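PDB 3HPY: catechol 2,3-dioxygenase from Pseudomonas sp. KL28, which probably catalyses the iron(II)-dependent extradiol cleavage of catechol by O2 to 2-hydroxy-6-oxohexa-2,4-dienoate, in the breakdown of aromatic hydrocarbons. Local coordinates for residues L30-E34 with Y44-W48; R143-I147 with R229-M234. All coordinates share one frame. Residue numbers count along the deposited sequence, not the author numbering.

Contact 1: L30-E34 with Y44-W48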
ATOM      1  N   LEU C  30       4.234 -14.773  15.233  1.00 27.33           N
ATOM      2  CA  LEU C  30       4.894 -14.673  13.931  1.00 27.35           C
ATOM      3  C   LEU C  30       4.048 -15.339  12.857  1.00 27.32           C
ATOM      4  O   LEU C  30       4.213 -15.069  11.676  1.00 25.76           O
ATOM      5  CB  LEU C  30       6.286 -15.315  13.960  1.00 28.72           C
ATOM      6  CG  LEU C  30       7.094 -15.144  12.665  1.00 29.05           C
ATOM      7  CD1 LEU C  30       7.203 -13.668  12.315  1.00 28.31           C
ATOM      8  CD2 LEU C  30       8.475 -15.756  12.832  1.00 31.37           C
ATOM      9  N   GLY C  31       3.147 -16.223  13.268  1.00 27.56           N
ATOM     10  CA  GLY C  31       2.287 -16.881  12.302  1.00 28.82           C
ATOM     11  C   GLY C  31       2.883 -18.022  11.499  1.00 28.33           C
ATOM     12  O   GLY C  31       2.471 -18.249  10.360  1.00 27.97           O
ATOM     13  N   LEU C  32       3.860 -18.727  12.062  1.00 27.34           N
ATOM     14  CA  LEU C  32       4.435 -19.882  11.376  1.00 26.84           C
ATOM     15  C   LEU C  32       3.511 -21.068  11.615  1.00 28.20           C
ATOM     16  O   LEU C  32       2.795 -21.119  12.624  1.00 29.49           O
ATOM     17  CB  LEU C  32       5.821 -20.228  11.930  1.00 25.46           C
ATOM     18  CG  LEU C  32       7.041 -19.528  11.324  1.00 25.30           C
ATOM     19  CD1 LEU C  32       6.752 -18.076  11.072  1.00 27.12           C
ATOM     20  CD2 LEU C  32       8.229 -19.697  12.241  1.00 25.51           C
ATOM     21  N   VAL C  33       3.542 -22.019  10.686  1.00 28.48           N
ATOM     22  CA  VAL C  33       2.734 -23.229  10.754  1.00 29.47           C
ATOM     23  C   VAL C  33       3.565 -24.357  11.384  1.00 31.97           C
ATOM     24  O   VAL C  33       4.593 -24.744  10.839  1.00 33.15           O
ATOM     25  CB  VAL C  33       2.280 -23.642   9.323  1.00 29.40           C
ATOM     26  CG1 VAL C  33       1.461 -24.920   9.366  1.00 25.83           C
ATOM     27  CG2 VAL C  33       1.461 -22.505   8.695  1.00 27.62           C
ATOM     28  N   GLU C  34       3.128 -24.867  12.537  1.00 33.24           N
ATOM     29  CA  GLU C  34       3.844 -25.947  13.228  1.00 32.88           C
ATOM     30  C   GLU C  34       3.714 -27.183  12.370  1.00 33.10           C
ATOM     31  O   GLU C  34       2.644 -27.456  11.847  1.00 33.24           O
ATOM     32  CB  GLU C  34       3.229 -26.223  14.597  1.00 33.81           C
ATOM     33  CG  GLU C  34       3.995 -27.273  15.383  1.00 36.23           C
ATOM     34  CD  GLU C  34       3.484 -27.440  16.799  1.00 37.48           C
ATOM     35  OE1 GLU C  34       3.247 -26.415  17.472  1.00 37.35           O
ATOM     36  OE2 GLU C  34       3.336 -28.602  17.238  1.00 38.25           O
ATOM     37  N   TYR C  44       9.015 -28.268  14.716  1.00 37.51           N
ATOM     38  CA  TYR C  44       9.242 -27.704  13.390  1.00 36.78           C
ATOM     39  C   TYR C  44       8.133 -26.769  12.912  1.00 35.45           C
ATOM     40  O   TYR C  44       6.942 -27.010  13.145  1.00 34.16           O
ATOM     41  CB  TYR C  44       9.421 -28.831  12.361  1.00 38.17           C
ATOM     42  CG  TYR C  44      10.489 -29.866  12.691  1.00 40.08           C
ATOM     43  CD1 TYR C  44      10.351 -30.718  13.791  1.00 39.74           C
ATOM     44  CD2 TYR C  44      11.619 -30.017  11.882  1.00 40.76           C
ATOM     45  CE1 TYR C  44      11.303 -31.693  14.073  1.00 40.31           C
ATOM     46  CE2 TYR C  44      12.583 -30.995  12.157  1.00 41.07           C
ATOM     47  CZ  TYR C  44      12.417 -31.828  13.253  1.00 40.69           C
ATOM     48  OH  TYR C  44      13.360 -32.794  13.529  1.00 38.75           O
ATOM     49  N   PHE C  45       8.550 -25.714  12.218  1.00 34.20           N
ATOM     50  CA  PHE C  45       7.643 -24.708  11.672  1.00 32.38           C
ATOM     51  C   PHE C  45       8.005 -24.413  10.224  1.00 30.52           C
ATOM     52  O   PHE C  45       9.102 -24.738   9.770  1.00 29.14           O
ATOM     53  CB  PHE C  45       7.762 -23.387  12.434  1.00 32.84           C
ATOM     54  CG  PHE C  45       7.338 -23.454  13.870  1.00 33.86           C
ATOM     55  CD1 PHE C  45       8.272 -23.681  14.879  1.00 34.15           C
ATOM     56  CD2 PHE C  45       6.015 -23.209  14.224  1.00 33.98           C
ATOM     57  CE1 PHE C  45       7.894 -23.653  16.217  1.00 35.74           C
ATOM     58  CE2 PHE C  45       5.627 -23.181  15.558  1.00 35.71           C
ATOM     59  CZ  PHE C  45       6.569 -23.401  16.557  1.00 36.23           C
ATOM     60  N   LYS C  46       7.074 -23.779   9.516  1.00 29.99           N
ATOM     61  CA  LYS C  46       7.275 -23.366   8.129  1.00 29.16           C
ATOM     62  C   LYS C  46       6.356 -22.174   7.843  1.00 28.32           C
ATOM     63  O   LYS C  46       5.388 -21.940   8.572  1.00 29.41           O
ATOM     64  CB  LYS C  46       6.940 -24.503   7.163  1.00 28.77           C
ATOM     65  CG  LYS C  46       5.444 -24.783   7.018  1.00 30.00           C
ATOM     66  CD  LYS C  46       5.212 -25.874   5.993  1.00 31.43           C
ATOM     67  CE  LYS C  46       5.288 -25.322   4.573  1.00 32.23           C
ATOM     68  NZ  LYS C  46       4.038 -24.552   4.255  1.00 28.91           N
ATOM     69  N   CYS C  47       6.664 -21.409   6.802  1.00 27.25           N
ATOM     70  CA  CYS C  47       5.818 -20.277   6.442  1.00 25.90           C
ATOM     71  C   CYS C  47       4.635 -20.891   5.708  1.00 25.80           C
ATOM     72  O   CYS C  47       4.805 -21.872   4.981  1.00 24.60           O
ATOM     73  CB  CYS C  47       6.587 -19.308   5.546  1.00 25.26           C
ATOM     74  SG  CYS C  47       7.963 -18.481   6.399  1.00 23.90           S
ATOM     75  N   TRP C  48       3.439 -20.337   5.901  1.00 24.21           N
ATOM     76  CA  TRP C  48       2.260 -20.900   5.258  1.00 23.95           C
ATOM     77  C   TRP C  48       2.391 -21.060   3.751  1.00 24.76           C
ATOM     78  O   TRP C  48       1.832 -22.001   3.187  1.00 24.51           O
ATOM     79  CB  TRP C  48       1.008 -20.070   5.564  1.00 24.86           C
ATOM     80  CG  TRP C  48       0.967 -18.730   4.873  1.00 24.08           C
ATOM     81  CD1 TRP C  48       1.457 -17.541   5.348  1.00 22.85           C
ATOM     82  CD2 TRP C  48       0.431 -18.454   3.568  1.00 23.01           C
ATOM     83  NE1 TRP C  48       1.259 -16.542   4.415  1.00 22.66           N
ATOM     84  CE2 TRP C  48       0.634 -17.075   3.313  1.00 23.72           C
ATOM     85  CE3 TRP C  48      -0.192 -19.237   2.587  1.00 26.46           C
ATOM     86  CZ2 TRP C  48       0.227 -16.462   2.118  1.00 24.12           C
ATOM     87  CZ3 TRP C  48      -0.603 -18.618   1.385  1.00 25.90           C
ATOM     88  CH2 TRP C  48      -0.386 -17.249   1.168  1.00 25.75           C
TER
HETATM   89  O   HOH W   1       3.743 -18.282   7.681  1.00 37.10           O

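Contact 2: R143-I147 with R229-M234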
ATOM      1  N   ARG C 143      -2.837 -16.691   5.908  1.00 26.99           N
ATOM      2  CA  ARG C 143      -2.206 -15.390   5.673  1.00 30.15           C
ATOM      3  C   ARG C 143      -2.555 -14.353   6.732  1.00 30.54           C
ATOM      4  O   ARG C 143      -1.866 -13.344   6.885  1.00 29.73           O
ATOM      5  CB  ARG C 143      -2.616 -14.846   4.298  1.00 31.61           C
ATOM      6  CG  ARG C 143      -1.820 -13.625   3.858  1.00 37.27           C
ATOM      7  CD  ARG C 143      -2.326 -13.018   2.544  1.00 40.17           C
ATOM      8  NE  ARG C 143      -3.610 -12.333   2.694  1.00 41.56           N
ATOM      9  CZ  ARG C 143      -4.073 -11.426   1.837  1.00 41.85           C
ATOM     10  NH1 ARG C 143      -3.359 -11.096   0.771  1.00 39.87           N
ATOM     11  NH2 ARG C 143      -5.243 -10.838   2.052  1.00 41.63           N
ATOM     12  N   GLU C 144      -3.625 -14.599   7.469  1.00 30.59           N
ATOM     13  CA  GLU C 144      -4.056 -13.648   8.477  1.00 32.21           C
ATOM     14  C   GLU C 144      -3.808 -14.124   9.895  1.00 31.25           C
ATOM     15  O   GLU C 144      -4.193 -13.459  10.854  1.00 30.09           O
ATOM     16  CB  GLU C 144      -5.540 -13.344   8.274  1.00 34.47           C
ATOM     17  CG  GLU C 144      -5.855 -12.933   6.848  1.00 37.85           C
ATOM     18  CD  GLU C 144      -7.323 -12.647   6.627  1.00 38.70           C
ATOM     19  OE1 GLU C 144      -7.793 -11.579   7.060  1.00 38.85           O
ATOM     20  OE2 GLU C 144      -8.010 -13.495   6.023  1.00 41.78           O
ATOM     21  N   HIS C 145      -3.166 -15.280  10.029  1.00 30.03           N
ATOM     22  CA  HIS C 145      -2.877 -15.826  11.347  1.00 27.90           C
ATOM     23  C   HIS C 145      -1.565 -15.230  11.817  1.00 26.75           C
ATOM     24  O   HIS C 145      -0.488 -15.646  11.381  1.00 26.15           O
ATOM     25  CB  HIS C 145      -2.770 -17.348  11.277  1.00 29.18           C
ATOM     26  CG  HIS C 145      -2.516 -17.996  12.602  1.00 29.44           C
ATOM     27  ND1 HIS C 145      -3.462 -18.042  13.601  1.00 29.98           N
ATOM     28  CD2 HIS C 145      -1.431 -18.649  13.078  1.00 30.11           C
ATOM     29  CE1 HIS C 145      -2.974 -18.701  14.637  1.00 30.15           C
ATOM     30  NE2 HIS C 145      -1.743 -19.080  14.345  1.00 31.98           N
ATOM     31  N   GLY C 146      -1.655 -14.253  12.712  1.00 25.62           N
ATOM     32  CA  GLY C 146      -0.451 -13.601  13.185  1.00 24.86           C
ATOM     33  C   GLY C 146       0.177 -12.878  12.009  1.00 24.39           C
ATOM     34  O   GLY C 146      -0.489 -12.629  11.008  1.00 23.20           O
ATOM     35  N   ILE C 147       1.454 -12.541  12.123  1.00 24.65           N
ATOM     36  CA  ILE C 147       2.159 -11.837  11.054  1.00 25.23           C
ATOM     37  C   ILE C 147       2.118 -12.669   9.768  1.00 23.55           C
ATOM     38  O   ILE C 147       1.896 -12.139   8.673  1.00 25.42           O
ATOM     39  CB  ILE C 147       3.611 -11.570  11.483  1.00 24.18           C
ATOM     40  CG1 ILE C 147       3.595 -10.792  12.803  1.00 22.42           C
ATOM     41  CG2 ILE C 147       4.353 -10.779  10.410  1.00 22.10           C
ATOM     42  CD1 ILE C 147       4.971 -10.527  13.394  1.00 21.24           C
ATOM     43  N   ARG C 229       1.340  -3.808   9.643  1.00 21.99           N
ATOM     44  CA  ARG C 229       0.542  -4.774  10.376  1.00 23.12           C
ATOM     45  C   ARG C 229       1.412  -5.649  11.286  1.00 24.11           C
ATOM     46  O   ARG C 229       0.991  -6.007  12.388  1.00 21.18           O
ATOM     47  CB  ARG C 229      -0.227  -5.599   9.352  1.00 20.00           C
ATOM     48  CG  ARG C 229      -0.762  -6.925   9.811  1.00 20.37           C
ATOM     49  CD  ARG C 229      -1.699  -7.424   8.738  1.00 19.72           C
ATOM     50  NE  ARG C 229      -2.505  -8.535   9.211  1.00 25.12           N
ATOM     51  CZ  ARG C 229      -2.020  -9.708   9.599  1.00 26.40           C
ATOM     52  NH1 ARG C 229      -0.707  -9.944   9.576  1.00 28.43           N
ATOM     53  NH2 ARG C 229      -2.853 -10.658  10.004  1.00 25.82           N
ATOM     54  N   ALA C 230       2.613  -5.998  10.812  1.00 24.43           N
ATOM     55  CA  ALA C 230       3.544  -6.805  11.610  1.00 25.88           C
ATOM     56  C   ALA C 230       3.847  -5.980  12.852  1.00 24.97           C
ATOM     57  O   ALA C 230       3.836  -6.496  13.968  1.00 24.31           O
ATOM     58  CB  ALA C 230       4.836  -7.072  10.832  1.00 23.52           C
ATOM     59  N   GLY C 231       4.110  -4.694  12.639  1.00 24.89           N
ATOM     60  CA  GLY C 231       4.401  -3.799  13.743  1.00 24.55           C
ATOM     61  C   GLY C 231       3.258  -3.751  14.742  1.00 25.63           C
ATOM     62  O   GLY C 231       3.488  -3.854  15.956  1.00 25.34           O
ATOM     63  N   ASP C 232       2.027  -3.603  14.249  1.00 25.06           N
ATOM     64  CA  ASP C 232       0.865  -3.559  15.142  1.00 25.21           C
ATOM     65  C   ASP C 232       0.768  -4.853  15.928  1.00 25.18           C
ATOM     66  O   ASP C 232       0.547  -4.836  17.137  1.00 26.35           O
ATOM     67  CB  ASP C 232      -0.447  -3.386  14.370  1.00 25.27           C
ATOM     68  CG  ASP C 232      -0.486  -2.122  13.559  1.00 24.41           C
ATOM     69  OD1 ASP C 232       0.075  -1.106  14.014  1.00 24.12           O
ATOM     70  OD2 ASP C 232      -1.097  -2.141  12.471  1.00 20.02           O
ATOM     71  N   ILE C 233       0.916  -5.975  15.232  1.00 24.19           N
ATOM     72  CA  ILE C 233       0.840  -7.271  15.893  1.00 24.09           C
ATOM     73  C   ILE C 233       1.929  -7.385  16.960  1.00 25.18           C
ATOM     74  O   ILE C 233       1.684  -7.901  18.052  1.00 25.23           O
ATOM     75  CB  ILE C 233       0.940  -8.412  14.868  1.00 24.48           C
ATOM     76  CG1 ILE C 233      -0.237  -8.303  13.887  1.00 25.36           C
ATOM     77  CG2 ILE C 233       0.881  -9.768  15.577  1.00 24.34           C
ATOM     78  CD1 ILE C 233      -0.156  -9.241  12.690  1.00 27.68           C
ATOM     79  N   MET C 234       3.120  -6.881  16.667  1.00 25.30           N
ATOM     80  CA  MET C 234       4.195  -6.935  17.648  1.00 25.09           C
ATOM     81  C   MET C 234       3.798  -6.196  18.930  1.00 28.01           C
ATOM     82  O   MET C 234       4.034  -6.689  20.035  1.00 27.94           O
ATOM     83  CB  MET C 234       5.472  -6.326  17.070  1.00 24.48           C
ATOM     84  CG  MET C 234       6.128  -7.192  16.014  1.00 23.65           C
ATOM     85  SD  MET C 234       7.512  -6.387  15.248  1.00 28.00           S
ATOM     86  CE  MET C 234       7.913  -7.610  14.019  1.00 25.39           C
TER
HETATM   87  O   HOH W   2       1.787  -8.903   8.916  1.00 28.02           O

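Contact 1: L30-E34 with Y44-W48
Backbone hydrogen bonding defines this contact as one end of an antiparallel beta hairpin. V33 and K46 form a hydrogen-bonded pair: V33 N donates to K46 O at 2.8 Å with a nearly straight N-H...O angle of 170°, and K46 N returns a more bent bond to V33 O at 3.0 Å and 135°. The next pair, E34 with F45, is non-hydrogen-bonded, and its CA atoms are only 4.3 Å apart. Two CA-H...O contacts supplement the pairing, F45 CA to V33 O at 3.2 Å and E34 CA to Y44 O at 3.3 Å. Among the side chains, K46 NZ hydrogen-bonds to C47 O at 2.9 Å and to E50 O.

Beyond the V33-K46 pair a water bridges the segments: it donates to G31 O at 3.0 Å and accepts from W48 N at 2.7 Å. G31, with positive phi (78°), is the first residue after helix 19-29 to leave helical angles.

Apolar contacts lie on both faces. On that of E34 and F45, the F45 ring meets the backbone and CB of E34 (CA to CD2 3.6 Å), while L32 CD2 packs on F45 CB at 3.7 Å. On the other face V33 CG2 reaches W48 CB at 4.0 Å.

Strand 33-37 is the outermost of its sheet within this chain, followed by 43-46 and then 56-60. Helix 19-29 covers the L32 and F45 side through Y26, and F219 of strand 213-220 touches L32, bringing the second glyoxalase-like module against this N-terminal VOC-type one.

Contact 2: R143-I147 with R229-M234
R229 opens the helical side of the contact with an extended chain whose guanidinium forks around one carbonyl: NH1 and NH2 donate to G146 O at 3.1 and 3.2 Å. A water accepts from R229 NH1 at 2.8 Å and donates to I147 O at 3.2 Å, adding a second, indirect link to the loop. One residue on, A230 CB meets I147 CG2 at 3.8 Å, near the closest backbone approach (CA to CA 5.2 Å). I233, a helical turn after R229, points toward the loop; its CD1 lies 3.7 Å from G146 C, and its CG2 packs 4.0 Å from I147 CG1. M234 finishes the apolar patch, with CE 4.2 Å from I147 CD1. G146 takes phi 65°, a value that favours glycine.

R229 NE forms a salt bridge with E144 OE2 of the second subunit; in return E144 OE1 pairs with R229 NH2 of that subunit. One arginine thus serves both the intrachain contact, through the uncharged G146 O, and, by charge, a subunit interface of the homotetramer.

Overall arrangement
From the N terminus, helix 19-29 runs into contact 1, which closes the short hairpin loop between 33-37 and 43-46 within the N-terminal VOC-type module. The chain then completes that module's sheet before the linker reaches 143-147; contact 2 closes a much longer loop, with 81 residues between its segments, onto helix 224-236 of the second module. The two are in series, neither nested nor crossed, yet lie side by side with centres about 13 Å apart. They touch directly: L30 O is 3.6 Å from I147 CB, and W48 NE1 is 3.9 Å from R143 CA. The linker thus lies between the hairpin's base and helix 224-236, joining both modules.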